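Side-chain contacts in uncharacterized protein (Enterococcus faecalis, PDB 3D3Y), which is of unknown function but belongs to the M16 peptidase family, whose active members are zinc-dependent, and may bind a metal ion: residues A154-Q159 against P172-V177; E148-Y153 against E250-S255; S306-D309 against F314-V317; R43-S48 against A178-E183; Q159-N164 against A414-E419. All blocks are in the same frame, centred on the assembly; numbering follows the deposited sequence.

Interaction 1: A154-Q159 against P172-V177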
# COMPACT_ATOMS: atom_id res chain seq x y z
N ALA A 154 8.27 -15.53 -1.34
CA ALA A 154 9.31 -15.51 -0.34
C ALA A 154 9.29 -14.21 0.47
O ALA A 154 9.65 -14.22 1.66
CB ALA A 154 10.67 -15.73 -0.97
N SER A 155 8.83 -13.12 -0.14
CA SER A 155 8.69 -11.83 0.56
C SER A 155 7.55 -11.88 1.56
O SER A 155 7.67 -11.45 2.70
CB SER A 155 8.42 -10.70 -0.43
OG SER A 155 8.33 -9.47 0.32
N LEU A 156 6.42 -12.40 1.12
CA LEU A 156 5.29 -12.62 2.01
C LEU A 156 5.62 -13.59 3.16
O LEU A 156 5.18 -13.38 4.30
CB LEU A 156 4.09 -13.11 1.20
CG LEU A 156 3.56 -12.12 0.17
CD1 LEU A 156 2.69 -12.89 -0.79
CD2 LEU A 156 2.78 -10.97 0.84
N ALA A 157 6.36 -14.65 2.85
CA ALA A 157 6.73 -15.63 3.86
C ALA A 157 7.67 -15.01 4.88
O ALA A 157 7.59 -15.32 6.07
CB ALA A 157 7.38 -16.87 3.23
N LEU A 158 8.59 -14.16 4.42
CA LEU A 158 9.46 -13.45 5.34
C LEU A 158 8.62 -12.60 6.29
O LEU A 158 8.83 -12.61 7.49
CB LEU A 158 10.44 -12.55 4.57
CG LEU A 158 11.33 -11.63 5.42
CD1 LEU A 158 12.34 -12.47 6.18
CD2 LEU A 158 12.01 -10.62 4.50
N GLN A 159 7.68 -11.86 5.72
CA GLN A 159 6.78 -11.04 6.53
C GLN A 159 5.99 -11.85 7.59
O GLN A 159 5.84 -11.39 8.75
CB GLN A 159 5.89 -10.18 5.64
CG GLN A 159 6.69 -9.04 5.01
CD GLN A 159 5.84 -8.04 4.20
OE1 GLN A 159 4.71 -7.71 4.57
NE2 GLN A 159 6.43 -7.53 3.13
N PRO A 172 -1.10 -10.48 4.05
CA PRO A 172 -0.97 -9.44 3.01
C PRO A 172 -2.25 -8.64 2.83
O PRO A 172 -3.34 -9.09 3.21
CB PRO A 172 -0.67 -10.23 1.74
CG PRO A 172 -0.74 -11.65 2.08
CD PRO A 172 -1.00 -11.85 3.51
N SER A 173 -2.12 -7.46 2.25
CA SER A 173 -3.25 -6.58 2.04
C SER A 173 -4.42 -7.22 1.29
O SER A 173 -5.55 -6.77 1.44
CB SER A 173 -2.77 -5.33 1.30
OG SER A 173 -2.58 -5.59 -0.07
N PHE A 174 -4.14 -8.25 0.46
CA PHE A 174 -5.15 -8.87 -0.40
C PHE A 174 -5.64 -10.21 0.13
O PHE A 174 -6.38 -10.92 -0.56
CB PHE A 174 -4.61 -9.04 -1.84
CG PHE A 174 -3.16 -9.49 -1.89
CD1 PHE A 174 -2.77 -10.74 -1.42
CD2 PHE A 174 -2.18 -8.63 -2.39
CE1 PHE A 174 -1.39 -11.14 -1.45
CE2 PHE A 174 -0.82 -9.02 -2.44
CZ PHE A 174 -0.43 -10.27 -1.97
N GLY A 175 -5.23 -10.56 1.35
CA GLY A 175 -5.73 -11.75 2.01
C GLY A 175 -5.05 -13.03 1.57
O GLY A 175 -3.98 -13.00 0.97
N THR A 176 -5.67 -14.16 1.87
CA THR A 176 -5.05 -15.44 1.53
C THR A 176 -6.07 -16.37 0.91
O THR A 176 -7.28 -16.20 1.11
CB THR A 176 -4.52 -16.16 2.76
OG1 THR A 176 -5.64 -16.57 3.55
CG2 THR A 176 -3.58 -15.24 3.60
N VAL A 177 -5.59 -17.38 0.20
CA VAL A 177 -6.49 -18.36 -0.43
C VAL A 177 -7.32 -19.14 0.60
O VAL A 177 -8.52 -19.39 0.40
CB VAL A 177 -5.68 -19.27 -1.36
CG1 VAL A 177 -6.51 -20.41 -1.90
CG2 VAL A 177 -5.16 -18.41 -2.50

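Interaction 2: E148-Y153 against E250-S255. With ACT (acetate ion), chain C.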
# COMPACT_ATOMS: atom_id res chain seq x y z
N GLU A 148 2.53 -17.93 -7.14
CA GLU A 148 3.38 -18.54 -8.18
C GLU A 148 4.64 -17.75 -8.51
O GLU A 148 5.58 -18.29 -9.09
CB GLU A 148 2.60 -18.78 -9.47
CG GLU A 148 2.10 -20.21 -9.62
CD GLU A 148 0.89 -20.30 -10.57
OE1 GLU A 148 0.88 -19.58 -11.61
OE2 GLU A 148 -0.05 -21.08 -10.24
N ASP A 149 4.64 -16.46 -8.20
CA ASP A 149 5.86 -15.68 -8.34
C ASP A 149 6.67 -15.90 -7.07
O ASP A 149 6.30 -15.42 -5.98
CB ASP A 149 5.56 -14.21 -8.53
CG ASP A 149 6.81 -13.39 -8.74
OD1 ASP A 149 7.61 -13.26 -7.80
OD2 ASP A 149 7.00 -12.91 -9.86
N LYS A 150 7.77 -16.63 -7.21
CA LYS A 150 8.53 -17.09 -6.03
C LYS A 150 9.23 -15.99 -5.24
O LYS A 150 9.44 -16.14 -4.02
CB LYS A 150 9.49 -18.21 -6.41
CG LYS A 150 8.79 -19.47 -6.92
CD LYS A 150 7.68 -19.90 -5.98
CE LYS A 150 6.95 -21.11 -6.55
NZ LYS A 150 5.75 -21.43 -5.74
N GLN A 151 9.59 -14.91 -5.90
CA GLN A 151 10.11 -13.73 -5.21
C GLN A 151 9.04 -13.13 -4.30
O GLN A 151 9.32 -12.86 -3.14
CB GLN A 151 10.71 -12.69 -6.18
CG GLN A 151 10.89 -11.25 -5.59
CD GLN A 151 11.95 -10.42 -6.32
OE1 GLN A 151 12.40 -10.77 -7.41
NE2 GLN A 151 12.36 -9.31 -5.70
N THR A 152 7.83 -12.94 -4.83
CA THR A 152 6.71 -12.41 -4.08
C THR A 152 6.37 -13.37 -2.95
O THR A 152 6.22 -12.94 -1.82
CB THR A 152 5.47 -12.14 -4.98
OG1 THR A 152 5.86 -11.31 -6.08
CG2 THR A 152 4.38 -11.41 -4.21
N TYR A 153 6.28 -14.66 -3.25
CA TYR A 153 5.98 -15.65 -2.23
C TYR A 153 6.97 -15.55 -1.03
O TYR A 153 6.56 -15.51 0.13
CB TYR A 153 5.98 -17.07 -2.80
CG TYR A 153 5.74 -18.09 -1.70
CD1 TYR A 153 4.47 -18.24 -1.14
CD2 TYR A 153 6.78 -18.83 -1.17
CE1 TYR A 153 4.24 -19.13 -0.10
CE2 TYR A 153 6.56 -19.74 -0.14
CZ TYR A 153 5.29 -19.87 0.39
OH TYR A 153 5.05 -20.76 1.42
N GLU A 250 11.08 -26.28 -2.12
CA GLU A 250 10.19 -26.35 -3.26
C GLU A 250 11.05 -26.65 -4.46
O GLU A 250 12.27 -26.42 -4.45
CB GLU A 250 9.51 -24.98 -3.53
CG GLU A 250 8.42 -24.54 -2.55
CD GLU A 250 7.56 -23.41 -3.12
OE1 GLU A 250 7.47 -23.32 -4.37
OE2 GLU A 250 6.96 -22.64 -2.32
N VAL A 251 10.42 -27.13 -5.52
CA VAL A 251 11.13 -27.38 -6.78
C VAL A 251 11.29 -26.00 -7.40
O VAL A 251 10.30 -25.34 -7.71
CB VAL A 251 10.34 -28.29 -7.70
CG1 VAL A 251 11.11 -28.49 -8.99
CG2 VAL A 251 10.05 -29.68 -7.04
N LEU A 252 12.53 -25.55 -7.56
CA LEU A 252 12.77 -24.18 -8.05
C LEU A 252 14.02 -24.21 -8.86
O LEU A 252 14.85 -25.09 -8.65
CB LEU A 252 13.00 -23.22 -6.88
CG LEU A 252 12.03 -23.12 -5.70
CD1 LEU A 252 12.71 -22.47 -4.50
CD2 LEU A 252 10.78 -22.35 -6.08
N ALA A 253 14.19 -23.26 -9.78
CA ALA A 253 15.46 -23.12 -10.49
C ALA A 253 16.41 -22.14 -9.79
O ALA A 253 17.55 -22.00 -10.22
CB ALA A 253 15.25 -22.72 -11.92
N GLN A 254 15.93 -21.49 -8.73
CA GLN A 254 16.67 -20.45 -8.01
C GLN A 254 16.11 -20.38 -6.60
O GLN A 254 14.88 -20.31 -6.43
CB GLN A 254 16.44 -19.09 -8.70
CG GLN A 254 17.33 -17.97 -8.20
CD GLN A 254 17.03 -16.63 -8.89
OE1 GLN A 254 16.37 -15.77 -8.33
NE2 GLN A 254 17.53 -16.47 -10.10
N SER A 255 16.98 -20.38 -5.58
CA SER A 255 16.51 -20.26 -4.18
C SER A 255 16.33 -18.80 -3.82
O SER A 255 16.90 -17.92 -4.46
CB SER A 255 17.51 -20.92 -3.23
OG SER A 255 17.60 -22.31 -3.49
C ACT C . 19.37 -23.67 -6.27
O ACT C . 18.48 -23.62 -7.15
OXT ACT C . 19.09 -23.18 -5.15
CH3 ACT C . 20.68 -24.29 -6.54

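Interaction 3: S306-D309 against F314-V317. With ACT (acetate ion), chain E.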
# COMPACT_ATOMS: atom_id res chain seq x y z
N SER A 306 17.24 -4.02 -1.05
CA SER A 306 16.66 -3.73 0.26
C SER A 306 15.47 -2.80 0.04
O SER A 306 15.41 -2.09 -1.01
CB SER A 306 17.71 -3.13 1.21
OG SER A 306 18.14 -1.84 0.76
N SER A 307 14.50 -2.86 0.96
CA SER A 307 13.28 -2.05 0.92
C SER A 307 12.97 -1.70 2.35
O SER A 307 13.32 -2.47 3.25
CB SER A 307 12.10 -2.88 0.41
OG SER A 307 12.36 -3.31 -0.90
N ILE A 308 12.29 -0.58 2.55
CA ILE A 308 11.88 -0.10 3.89
C ILE A 308 10.36 0.13 3.98
O ILE A 308 9.71 0.42 2.98
CB ILE A 308 12.60 1.20 4.34
CG1 ILE A 308 12.44 2.30 3.27
CG2 ILE A 308 14.06 0.89 4.61
CD1 ILE A 308 12.95 3.77 3.71
N ASP A 309 9.81 0.00 5.19
CA ASP A 309 8.43 0.30 5.45
C ASP A 309 8.46 1.17 6.71
O ASP A 309 8.78 0.69 7.81
CB ASP A 309 7.67 -1.01 5.68
CG ASP A 309 6.20 -0.80 6.03
OD1 ASP A 309 5.81 0.23 6.62
OD2 ASP A 309 5.41 -1.74 5.73
N PHE A 314 10.32 -1.59 9.82
CA PHE A 314 11.16 -2.70 9.44
C PHE A 314 11.70 -2.50 8.03
O PHE A 314 11.24 -1.63 7.28
CB PHE A 314 10.45 -4.05 9.65
CG PHE A 314 9.59 -4.50 8.50
CD1 PHE A 314 9.93 -5.64 7.79
CD2 PHE A 314 8.40 -3.83 8.15
CE1 PHE A 314 9.14 -6.10 6.73
CE2 PHE A 314 7.61 -4.28 7.08
CZ PHE A 314 7.98 -5.41 6.37
N MSE A 315 12.70 -3.28 7.69
CA MSE A 315 13.50 -3.17 6.47
C MSE A 315 13.74 -4.60 6.06
O MSE A 315 13.94 -5.40 6.91
CB MSE A 315 14.84 -2.56 6.87
CG MSE A 315 15.62 -1.81 5.87
SE MSE A 315 17.38 -2.38 5.49
CE MSE A 315 17.08 -4.13 5.36
N THR A 316 13.75 -4.90 4.76
CA THR A 316 14.01 -6.27 4.28
C THR A 316 15.09 -6.25 3.21
O THR A 316 15.29 -5.22 2.51
CB THR A 316 12.77 -6.92 3.65
OG1 THR A 316 12.44 -6.22 2.45
CG2 THR A 316 11.57 -6.90 4.58
N VAL A 317 15.83 -7.35 3.15
CA VAL A 317 16.76 -7.60 2.11
C VAL A 317 16.22 -8.85 1.46
O VAL A 317 15.88 -9.83 2.15
CB VAL A 317 18.20 -7.85 2.67
CG1 VAL A 317 19.15 -8.43 1.58
CG2 VAL A 317 18.80 -6.55 3.21
C ACT E . 9.25 -4.35 2.65
O ACT E . 9.80 -5.30 2.02
OXT ACT E . 9.98 -3.56 3.35
CH3 ACT E . 7.77 -4.18 2.58
O HOH W 1 13.58 -5.90 -0.23

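Interaction 4: R43-S48 against A178-E183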
# COMPACT_ATOMS: atom_id res chain seq x y z
N ARG A 43 -12.71 -7.63 2.80
CA ARG A 43 -12.56 -6.33 2.14
C ARG A 43 -12.05 -6.48 0.72
O ARG A 43 -12.54 -5.83 -0.21
CB ARG A 43 -11.64 -5.42 2.96
CG ARG A 43 -12.30 -4.99 4.26
CD ARG A 43 -11.35 -4.36 5.26
NE ARG A 43 -10.91 -2.98 4.94
CZ ARG A 43 -11.64 -1.88 5.15
NH1 ARG A 43 -12.89 -1.96 5.59
NH2 ARG A 43 -11.12 -0.67 4.88
N THR A 44 -11.03 -7.29 0.54
CA THR A 44 -10.49 -7.54 -0.82
C THR A 44 -11.55 -8.04 -1.81
O THR A 44 -11.65 -7.51 -2.94
CB THR A 44 -9.28 -8.50 -0.78
OG1 THR A 44 -8.33 -7.95 0.12
CG2 THR A 44 -8.63 -8.71 -2.16
N LEU A 45 -12.29 -9.07 -1.42
CA LEU A 45 -13.32 -9.61 -2.31
C LEU A 45 -14.47 -8.61 -2.53
O LEU A 45 -14.99 -8.47 -3.64
CB LEU A 45 -13.89 -10.94 -1.76
CG LEU A 45 -15.01 -11.64 -2.57
CD1 LEU A 45 -14.55 -11.88 -4.06
CD2 LEU A 45 -15.33 -12.98 -1.90
N LEU A 46 -14.86 -7.94 -1.46
CA LEU A 46 -15.88 -6.90 -1.56
C LEU A 46 -15.51 -5.83 -2.60
O LEU A 46 -16.36 -5.34 -3.33
CB LEU A 46 -16.10 -6.26 -0.19
CG LEU A 46 -17.25 -5.25 -0.17
CD1 LEU A 46 -18.63 -5.91 -0.51
CD2 LEU A 46 -17.29 -4.60 1.22
N SER A 47 -14.24 -5.43 -2.63
CA SER A 47 -13.84 -4.42 -3.60
C SER A 47 -14.11 -4.91 -5.03
O SER A 47 -14.50 -4.12 -5.90
CB SER A 47 -12.37 -4.00 -3.39
OG SER A 47 -11.46 -4.98 -3.88
N SER A 48 -13.92 -6.22 -5.29
CA SER A 48 -14.26 -6.74 -6.61
C SER A 48 -15.77 -6.78 -6.84
O SER A 48 -16.23 -6.48 -7.92
CB SER A 48 -13.72 -8.15 -6.81
OG SER A 48 -12.34 -8.09 -7.06
N ALA A 178 -6.67 -19.53 1.71
CA ALA A 178 -7.34 -20.25 2.80
C ALA A 178 -8.51 -19.44 3.39
O ALA A 178 -9.59 -19.98 3.64
CB ALA A 178 -6.33 -20.63 3.90
N ALA A 179 -8.29 -18.15 3.59
CA ALA A 179 -9.33 -17.28 4.11
C ALA A 179 -10.45 -17.12 3.09
O ALA A 179 -11.64 -17.14 3.42
CB ALA A 179 -8.73 -15.94 4.48
N LEU A 180 -10.07 -17.02 1.81
CA LEU A 180 -11.05 -16.84 0.75
C LEU A 180 -12.02 -18.02 0.64
O LEU A 180 -13.23 -17.82 0.41
CB LEU A 180 -10.32 -16.65 -0.59
CG LEU A 180 -11.23 -16.48 -1.80
CD1 LEU A 180 -12.18 -15.28 -1.55
CD2 LEU A 180 -10.39 -16.25 -3.06
N ALA A 181 -11.50 -19.23 0.80
CA ALA A 181 -12.28 -20.46 0.59
C ALA A 181 -13.59 -20.49 1.37
O ALA A 181 -14.59 -21.03 0.87
CB ALA A 181 -11.45 -21.70 0.96
N GLU A 182 -13.55 -19.95 2.59
CA GLU A 182 -14.69 -20.00 3.51
C GLU A 182 -15.70 -18.89 3.26
O GLU A 182 -16.82 -18.95 3.78
CB GLU A 182 -14.21 -19.95 4.95
CG GLU A 182 -13.35 -21.16 5.33
CD GLU A 182 -13.39 -21.48 6.83
OE1 GLU A 182 -13.58 -20.54 7.64
OE2 GLU A 182 -13.24 -22.68 7.19
N GLU A 183 -15.31 -17.88 2.49
CA GLU A 183 -16.17 -16.72 2.25
C GLU A 183 -17.31 -17.02 1.27
O GLU A 183 -17.14 -17.79 0.32
CB GLU A 183 -15.35 -15.50 1.79
CG GLU A 183 -14.32 -15.00 2.79
CD GLU A 183 -14.92 -14.50 4.10
OE1 GLU A 183 -16.14 -14.19 4.19
OE2 GLU A 183 -14.14 -14.39 5.06

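Interaction 5: Q159-N164 against A414-E419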
# COMPACT_ATOMS: atom_id res chain seq x y z
N GLN A 159 7.68 -11.86 5.72
CA GLN A 159 6.78 -11.04 6.53
C GLN A 159 5.99 -11.85 7.59
O GLN A 159 5.84 -11.39 8.75
CB GLN A 159 5.89 -10.18 5.64
CG GLN A 159 6.69 -9.04 5.01
CD GLN A 159 5.84 -8.04 4.20
OE1 GLN A 159 4.71 -7.71 4.57
NE2 GLN A 159 6.43 -7.53 3.13
N SER A 160 5.53 -13.05 7.22
CA SER A 160 4.84 -13.93 8.18
C SER A 160 5.72 -14.29 9.37
O SER A 160 5.22 -14.39 10.48
CB SER A 160 4.37 -15.25 7.55
OG SER A 160 3.26 -15.02 6.71
N VAL A 161 7.01 -14.48 9.12
CA VAL A 161 7.96 -14.82 10.17
C VAL A 161 8.22 -13.57 11.00
O VAL A 161 8.06 -13.59 12.23
CB VAL A 161 9.30 -15.37 9.63
CG1 VAL A 161 10.26 -15.71 10.80
CG2 VAL A 161 9.03 -16.62 8.82
N TYR A 162 8.59 -12.47 10.33
CA TYR A 162 8.88 -11.22 11.05
C TYR A 162 7.72 -10.81 11.97
O TYR A 162 7.93 -10.46 13.14
CB TYR A 162 9.29 -10.06 10.09
CG TYR A 162 9.60 -8.77 10.85
CD1 TYR A 162 10.87 -8.55 11.39
CD2 TYR A 162 8.61 -7.80 11.09
CE1 TYR A 162 11.16 -7.38 12.11
CE2 TYR A 162 8.90 -6.63 11.83
CZ TYR A 162 10.17 -6.43 12.32
OH TYR A 162 10.48 -5.28 13.05
N PHE A 163 6.50 -10.85 11.43
CA PHE A 163 5.28 -10.44 12.15
C PHE A 163 4.53 -11.58 12.83
O PHE A 163 3.31 -11.53 13.03
CB PHE A 163 4.33 -9.74 11.18
CG PHE A 163 4.87 -8.44 10.64
CD1 PHE A 163 4.96 -7.30 11.47
CD2 PHE A 163 5.26 -8.34 9.29
CE1 PHE A 163 5.44 -6.09 10.97
CE2 PHE A 163 5.76 -7.13 8.78
CZ PHE A 163 5.84 -5.99 9.63
N ASN A 164 5.25 -12.62 13.18
CA ASN A 164 4.64 -13.85 13.64
C ASN A 164 3.90 -13.62 14.95
O ASN A 164 2.99 -14.37 15.28
CB ASN A 164 5.71 -14.91 13.81
CG ASN A 164 5.15 -16.31 13.81
OD1 ASN A 164 4.01 -16.54 13.39
ND2 ASN A 164 5.95 -17.28 14.27
N ALA A 414 14.59 -11.83 11.45
CA ALA A 414 14.06 -13.02 10.81
C ALA A 414 14.79 -13.27 9.51
O ALA A 414 15.23 -12.34 8.84
CB ALA A 414 12.53 -12.88 10.60
N ILE A 415 14.95 -14.54 9.16
CA ILE A 415 15.56 -14.91 7.90
C ILE A 415 14.65 -15.99 7.32
O ILE A 415 14.32 -16.98 8.00
CB ILE A 415 16.95 -15.58 8.10
CG1 ILE A 415 17.98 -14.61 8.67
CG2 ILE A 415 17.45 -16.25 6.78
CD1 ILE A 415 19.20 -15.30 9.22
N PHE A 416 14.23 -15.81 6.07
CA PHE A 416 13.44 -16.84 5.42
C PHE A 416 14.21 -17.34 4.21
O PHE A 416 14.68 -16.54 3.38
CB PHE A 416 12.06 -16.32 4.99
CG PHE A 416 11.23 -17.37 4.28
CD1 PHE A 416 10.58 -18.36 5.00
CD2 PHE A 416 11.17 -17.41 2.88
CE1 PHE A 416 9.84 -19.36 4.34
CE2 PHE A 416 10.44 -18.40 2.20
CZ PHE A 416 9.78 -19.37 2.93
N PHE A 417 14.34 -18.66 4.12
CA PHE A 417 15.09 -19.32 3.06
C PHE A 417 14.15 -20.25 2.28
O PHE A 417 13.61 -21.21 2.83
CB PHE A 417 16.26 -20.08 3.71
CG PHE A 417 17.15 -20.84 2.74
CD1 PHE A 417 17.49 -20.31 1.50
CD2 PHE A 417 17.67 -22.08 3.11
CE1 PHE A 417 18.35 -21.00 0.63
CE2 PHE A 417 18.53 -22.79 2.24
CZ PHE A 417 18.87 -22.23 1.00
N LEU A 418 13.94 -19.94 1.00
CA LEU A 418 13.14 -20.81 0.15
C LEU A 418 14.13 -21.60 -0.66
O LEU A 418 14.77 -21.05 -1.56
CB LEU A 418 12.17 -20.03 -0.75
CG LEU A 418 11.15 -20.85 -1.57
CD1 LEU A 418 10.05 -21.45 -0.65
CD2 LEU A 418 10.50 -19.98 -2.58
N GLU A 419 14.27 -22.88 -0.32
CA GLU A 419 15.37 -23.67 -0.79
C GLU A 419 14.95 -24.57 -1.94
O GLU A 419 14.04 -25.41 -1.79
CB GLU A 419 15.98 -24.50 0.34
CG GLU A 419 17.18 -25.36 -0.11
CD GLU A 419 17.86 -26.08 1.06
OE1 GLU A 419 17.14 -26.61 1.92
OE2 GLU A 419 19.12 -26.09 1.12

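Interaction 1: A154-Q159 against P172-V177
The part of helix 150-162 that carries Leu156 runs past the loop segment 172-177, which leads to helix 177-182, with the CA atoms of Leu156 and Pro172 7.1 Å apart; the segment folds at once into a type I beta turn from Pro172 to Gly175, closed by Gly175 N to Pro172 O at 3.0 Å. Leu156 carries the contact. Its CG lies anti to the carbonyl carbon (chi1 -63°), which sends the isobutyl group out from the helix, and the two methyls then divide the work. CD2 rests on the pyrrolidine ring of Pro172, 3.6 Å from CB and 3.8 Å from CG, with the two side chains crossing at about a right angle. CD1 instead meets the rim of the Phe174 ring, 4.2 Å from CZ and near the ring plane, an edge contact and not a stack on the face. The turn delivers both partners, Pro172 from its first position and Phe174 from its third. All of this is small, apolar and near the surface. Beyond it, Leu156 and Phe174 both touch Ile146 of helix 129-148, Phe174 also reaching Leu143, while Thr176 caps Ala179 N at the start of helix 177-182. From a different side of the same helix, Leu158 packs on strands 255-262, 314-321 and 411-421, which places the helix between the sheet and this loop.

Interaction 2: E148-Y153 against E250-S255
The capped start of helix 150-162 meets edge strand 244-251 and the residues that follow it here, through a salt bridge between Lys150 and Glu250 that lies over a small apolar patch. Lys150 NZ donates to Glu250 OE1 at 2.9 Å and uses the syn lone pair of that oxygen; the two side chains come from opposite directions. The first torsion of Lys150 (chi1 -63°) puts its CG on Leu252 CD2, 3.6 Å away, and a bend at chi2 (-50°) turns the rest of the chain to Glu250. The other carboxylate oxygen, Glu250 OE2, comes within 3.6 Å of Tyr153 CE2, the carboxylate and ring planes standing 54° apart. Two residues earlier on the strand, Glu248 OE1 bonds the tyrosine hydroxyl, and Lys150 NZ has a weak second bond to Val147 O. Asp149 sets the helix start: its OD1, met on the anti side and a little out of the carboxylate plane, accepts from Thr152 N at 3.0 Å in a nearly straight bond. Leu418 of the neighbouring strand 411-421 touches Tyr153, Glu250 and Leu252 alike. The ammonium of Lys150 has its charge met by a carboxylate oxygen, while CG and CD of the chain lie against Leu252. Being near the surface, the ion pair is probably partly screened by solvent, and the positive charge of Lys150 would favour the ionised form of Glu250.

Interaction 3: S306-D309 against F314-V317
Phe314 chi1 of 86° puts CG between the backbone N and the carbonyl carbon and swings the ring toward Asp309, whose CG is anti to N (chi1 177°). Phe314 CE2 thus lies 3.6 Å from Asp309 CB, with the ring and carboxylate planes 43° apart. They belong to the beta hairpin of strands 303-309 and 314-321, and form a hydrogen-bonded antiparallel pair, Asp309 N giving its proton to Phe314 O at 3.0 Å; the return bond is long and weak. The next such pair, Ser307 and Thr316, is bonded both ways, N to O at 2.9 Å in each direction. Between them, on the face of Ser306 and Val317, the branch methyl Ile308 CG2 presses on CG of Met315, a selenomethionine, at 3.4 Å, tighter than usual van der Waals contact. That face is covered by helix 272-284, the other by helix 150-162. On the latter, Thr316 OG1 is gripped twice, donating to an acetate oxygen at 2.8 Å and accepting from a water at 2.9 Å that also bonds Ser307 OG. The acetate, probably from the crystallisation liquor, holds its second oxygen over one face of the Phe314 ring. Asp309 OD2 forms a salt bridge with Arg312 NE, and OD1 accepts from Phe311 N. The hairpin thus pairs a largely apolar face with one where hydroxyls, water and an anion are linked by hydrogen bonds, and Arg312 would favour a charged carboxylate on Asp309.

Interaction 4: R43-S48 against A178-E183
The carboxylate of Glu183 is gripped at both oxygens, OE1 by Ser187 OG and OE2 by Lys42 NZ in a salt bridge, while its CB faces Leu45 with CD2 4.5 Å away. The main contact lies just beside it: Leu45 CD2 meets Leu180 CD1 at 3.9 Å, methyl to methyl, with the two side chains crossing at about a right angle. Both leucines take the same shape, CG anti to the backbone N (chi1 179° in each), but Leu45 points across from helix 40-52, whereas Leu180 starts off to one side of helix 177-182 and reaches the contact with its end. With the CA atoms of Leu45 and Leu180 8.2 Å apart, one methyl from each side makes the contact. Within helix 40-52, Ser47 OG turns back on its own helix and donates to Thr44 O at 2.7 Å, the donor tilted 26° from the carbonyl plane. Glu183 N bonds back to Leu180 O at 2.9 Å, and Lys136 NZ of helix 129-148 takes up both Ala181 O and Glu183 O. Leu45 is also covered by Leu188 of helix 185-198 and by Phe132 of helix 129-148. The result is a small apolar point of contact beside a buried acid: with Lys42 and Ser187 at its two oxygens, Glu183 is probably ionised, and its charge is met at the helix junction while its CB adds to the apolar side of Leu45.

Interaction 5: Q159-N164 against A414-E419
Val161 and Ala414 join the last turn of helix 150-162 to strand 411-421 in a helix-on-sheet layer of an alpha+beta fold, the helix lying across the sheet of the chain's second half. The small methyl Ala414 CB is the bump on the strand. It fits a shallow hollow on the helix whose floor is the backbone at Tyr162 N, 4.0 Å away, and whose walls are Val161 CG1 at 3.6 Å and Tyr162 CB at 4.3 Å. With so little bulk between them, helix and strand come close, Tyr162 CA and Ala414 CA being 5.5 Å apart. Val161 splits its branches along the strand: CG1, anti to the backbone N (chi1 -180°), goes to Ala414, and CG2 leans obliquely toward Phe416, 4.5 Å from CD1. Phe416 is the next bump along the strand, met also by Ala157 and Leu158 of the same helix. Tyr162 turns its ring to Phe314 of strand 314-321 and to Arg240, in a cation-pi contact, and its hydroxyl to Asn262 through a weak bond. At the helix end, Tyr162 CD2 sits 3.4 Å above the plane of the Phe163 ring, over its centre.

From the N terminus, interaction 4 comes first: residues 43-48 are met by 178-183, closing a long loop through the chain's first half. Inside that loop start interactions 2, 1 and 5, all on helix 150-162. Interaction 1 closes soonest and lies within the loops of both 4 and 2. Interaction 2 runs on to 250-255 and so crosses 4; interaction 5 reaches 414-419 and crosses 4, 2 and 1, sharing Gln159 with 1. Interaction 3, a hairpin, lies wholly within the loop of 5. Interactions 2 and 5 tie helix 150-162 to the second sheet, 3 joins two strands within that sheet, 1 links the helix to the 172-177 loop, and 4 joins helices 40-52 and 177-182.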